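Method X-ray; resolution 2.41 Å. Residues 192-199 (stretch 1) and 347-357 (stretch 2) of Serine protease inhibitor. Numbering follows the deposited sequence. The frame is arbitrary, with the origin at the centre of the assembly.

Stretch 1 (192-199) FYFRDFWQ
Stretch 2 347-357: KLNESGIEATT

A short antiparallel β-bridge, flanked by a buried tryptophan and a buried glutamate, joins residues at least 150 apart in sequence and buries 619 Å² in all.

D196 pairs with I353 in a hydrogen-bonded pair: D196 N to I353 O is 3.2 Å and I353 N to D196 O is 3.0 Å. F197 faces G352 in the next, non-hydrogen-bonded pair, with their CA atoms 4.2 Å apart. W198 N then bonds S351 O at 2.9 Å. Backbones are extended through 193-197; stretch 2 turns at S351 (-80/-38) and E354 (44/32).

W198 (chi1 m, chi2 112°) lays its indole over G352. G352 CA sits 3.5 Å from the centroid of the W198 five-membered ring. An ideal CB on G352 would lie 2.2 Å from D196 O, and the phi/psi of 164/-142 also calls for glycine. W198 NE1 bonds N349 O at 3.0 Å; W198 CZ2 packs 4.0 Å from L348 CG.

I353 (m, t) places CG2 4.0 Å from F194 CD1; both side chains are buried and apolar, so this contact needs no polar partner. F197 (m) places CD1 3.9 Å from A355 CB, a small methyl that meets the ring.

E354 (m, p) points toward stretch 1. E354 OE1 accepts K347 N at 2.5 Å. A water lies 2.9 Å from E354 OE2 and accepts a hydrogen bond from F194 N at 2.8 Å.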

# COMPACT_ATOMS: atom_id res chain seq x y z
N PHE A 192 -3.03 -4.27 4.12
CA PHE A 192 -2.85 -4.76 2.76
C PHE A 192 -1.74 -5.79 2.71
O PHE A 192 -0.55 -5.48 2.81
CB PHE A 192 -2.54 -3.61 1.81
CG PHE A 192 -2.87 -3.89 0.38
CD1 PHE A 192 -1.91 -4.45 -0.48
CD2 PHE A 192 -4.13 -3.57 -0.13
CE1 PHE A 192 -2.23 -4.69 -1.82
CE2 PHE A 192 -4.46 -3.79 -1.46
CZ PHE A 192 -3.51 -4.35 -2.32
N TYR A 193 -2.17 -7.04 2.55
CA TYR A 193 -1.25 -8.16 2.62
C TYR A 193 -1.00 -8.73 1.22
O TYR A 193 -1.93 -9.22 0.56
CB TYR A 193 -1.81 -9.23 3.57
CG TYR A 193 -0.87 -10.33 3.99
CD1 TYR A 193 0.22 -10.08 4.80
CD2 TYR A 193 -1.10 -11.65 3.61
CE1 TYR A 193 1.07 -11.11 5.21
CE2 TYR A 193 -0.27 -12.69 4.00
CZ TYR A 193 0.81 -12.42 4.81
OH TYR A 193 1.65 -13.45 5.20
N PHE A 194 0.25 -8.66 0.80
CA PHE A 194 0.70 -9.27 -0.42
C PHE A 194 1.63 -10.44 -0.10
O PHE A 194 2.49 -10.34 0.75
CB PHE A 194 1.43 -8.24 -1.28
CG PHE A 194 1.85 -8.76 -2.61
CD1 PHE A 194 3.00 -9.54 -2.74
CD2 PHE A 194 1.08 -8.50 -3.75
CE1 PHE A 194 3.40 -10.04 -4.00
CE2 PHE A 194 1.45 -8.99 -4.99
CZ PHE A 194 2.62 -9.76 -5.12
N ARG A 195 1.46 -11.55 -0.80
CA ARG A 195 2.30 -12.72 -0.58
C ARG A 195 2.44 -13.60 -1.84
O ARG A 195 1.44 -14.03 -2.43
CB ARG A 195 1.77 -13.54 0.59
CG ARG A 195 2.62 -14.75 0.92
CD ARG A 195 1.74 -15.98 1.19
NE ARG A 195 1.51 -16.22 2.61
CZ ARG A 195 0.46 -16.89 3.08
NH1 ARG A 195 -0.46 -17.35 2.24
NH2 ARG A 195 0.31 -17.07 4.40
N ASP A 196 3.68 -13.82 -2.25
CA ASP A 196 3.98 -14.75 -3.32
C ASP A 196 5.47 -15.15 -3.34
O ASP A 196 6.32 -14.42 -2.87
CB ASP A 196 3.56 -14.17 -4.66
CG ASP A 196 3.35 -15.26 -5.74
OD1 ASP A 196 3.44 -16.46 -5.40
OD2 ASP A 196 3.10 -14.91 -6.92
N PHE A 197 5.75 -16.31 -3.92
CA PHE A 197 7.11 -16.76 -4.22
C PHE A 197 7.64 -15.99 -5.41
O PHE A 197 6.85 -15.49 -6.23
CB PHE A 197 7.09 -18.25 -4.57
CG PHE A 197 6.82 -19.15 -3.40
CD1 PHE A 197 7.49 -18.97 -2.20
CD2 PHE A 197 5.87 -20.14 -3.48
CE1 PHE A 197 7.23 -19.78 -1.11
CE2 PHE A 197 5.61 -20.96 -2.40
CZ PHE A 197 6.30 -20.78 -1.21
N TRP A 198 8.97 -15.87 -5.48
CA TRP A 198 9.64 -15.43 -6.70
C TRP A 198 9.36 -16.42 -7.79
O TRP A 198 9.28 -17.62 -7.54
CB TRP A 198 11.17 -15.35 -6.53
CG TRP A 198 11.62 -14.40 -5.48
CD1 TRP A 198 12.23 -14.71 -4.30
CD2 TRP A 198 11.46 -12.97 -5.49
NE1 TRP A 198 12.46 -13.57 -3.57
CE2 TRP A 198 12.01 -12.48 -4.28
CE3 TRP A 198 10.90 -12.05 -6.40
CZ2 TRP A 198 12.02 -11.12 -3.96
CZ3 TRP A 198 10.91 -10.70 -6.08
CH2 TRP A 198 11.48 -10.25 -4.87
N GLN A 199 9.20 -15.91 -9.00
CA GLN A 199 9.22 -16.76 -10.17
C GLN A 199 10.57 -17.52 -10.21
O GLN A 199 10.61 -18.72 -10.50
CB GLN A 199 8.96 -15.92 -11.43
CG GLN A 199 8.65 -16.72 -12.67
CD GLN A 199 9.90 -17.43 -13.21
OE1 GLN A 199 10.98 -16.86 -13.23
NE2 GLN A 199 9.75 -18.67 -13.64
N LYS A 347 8.14 -7.99 3.80
CA LYS A 347 9.17 -8.97 4.15
C LYS A 347 9.78 -9.63 2.89
O LYS A 347 9.10 -10.37 2.16
CB LYS A 347 8.58 -10.01 5.10
CG LYS A 347 9.42 -11.22 5.29
CD LYS A 347 8.69 -12.21 6.18
CE LYS A 347 9.41 -13.56 6.23
NZ LYS A 347 8.50 -14.67 6.64
N LEU A 348 11.05 -9.36 2.64
CA LEU A 348 11.72 -9.96 1.48
C LEU A 348 12.75 -11.00 1.92
O LEU A 348 13.53 -10.76 2.84
CB LEU A 348 12.44 -8.87 0.69
CG LEU A 348 12.33 -8.72 -0.82
CD1 LEU A 348 11.03 -8.03 -1.15
CD2 LEU A 348 13.50 -7.86 -1.27
N ASN A 349 12.75 -12.16 1.29
CA ASN A 349 13.73 -13.18 1.58
C ASN A 349 13.96 -13.97 0.29
O ASN A 349 13.48 -13.56 -0.76
CB ASN A 349 13.31 -14.06 2.78
CG ASN A 349 12.05 -14.88 2.50
OD1 ASN A 349 11.69 -15.09 1.35
ND2 ASN A 349 11.40 -15.36 3.54
N GLU A 350 14.69 -15.09 0.39
CA GLU A 350 15.06 -15.90 -0.77
C GLU A 350 13.89 -16.59 -1.46
O GLU A 350 13.96 -16.88 -2.64
CB GLU A 350 16.09 -16.98 -0.38
CG GLU A 350 17.45 -16.44 0.01
CD GLU A 350 17.56 -16.11 1.50
OE1 GLU A 350 16.52 -16.12 2.22
OE2 GLU A 350 18.70 -15.83 1.95
N SER A 351 12.83 -16.87 -0.71
CA SER A 351 11.64 -17.52 -1.24
C SER A 351 10.73 -16.55 -1.97
O SER A 351 10.12 -16.92 -2.98
CB SER A 351 10.84 -18.19 -0.12
OG SER A 351 11.61 -19.18 0.54
N GLY A 352 10.60 -15.33 -1.45
CA GLY A 352 9.74 -14.35 -2.08
C GLY A 352 9.41 -13.19 -1.18
O GLY A 352 10.26 -12.72 -0.44
N ILE A 353 8.16 -12.72 -1.27
CA ILE A 353 7.66 -11.60 -0.49
C ILE A 353 6.61 -12.12 0.46
O ILE A 353 5.72 -12.85 0.05
CB ILE A 353 7.07 -10.52 -1.42
CG1 ILE A 353 8.18 -9.95 -2.30
CG2 ILE A 353 6.37 -9.40 -0.64
CD1 ILE A 353 7.66 -9.01 -3.37
N GLU A 354 6.72 -11.77 1.74
CA GLU A 354 5.91 -12.39 2.79
C GLU A 354 5.83 -13.91 2.63
O GLU A 354 4.81 -14.52 2.97
CB GLU A 354 4.49 -11.80 2.86
CG GLU A 354 4.40 -10.47 3.58
CD GLU A 354 4.88 -9.28 2.75
OE1 GLU A 354 6.10 -9.04 2.72
OE2 GLU A 354 4.05 -8.57 2.12
N ALA A 355 6.90 -14.50 2.11
CA ALA A 355 6.94 -15.94 1.85
C ALA A 355 7.62 -16.71 2.98
O ALA A 355 8.18 -16.11 3.90
CB ALA A 355 7.63 -16.21 0.52
N THR A 356 7.59 -18.04 2.89
CA THR A 356 8.28 -18.91 3.85
C THR A 356 8.72 -20.20 3.16
O THR A 356 7.99 -20.73 2.32
CB THR A 356 7.33 -19.26 5.06
OG1 THR A 356 6.70 -18.07 5.57
CG2 THR A 356 8.09 -19.94 6.19
N THR A 357 9.92 -20.70 3.48
CA THR A 357 10.37 -22.03 3.03
C THR A 357 11.61 -22.49 3.79
O THR A 357 12.42 -21.66 4.22
CB THR A 357 10.70 -22.10 1.50
OG1 THR A 357 9.51 -22.38 0.74
CG2 THR A 357 11.71 -23.21 1.22
O HOH W 1 1.79 -6.80 2.23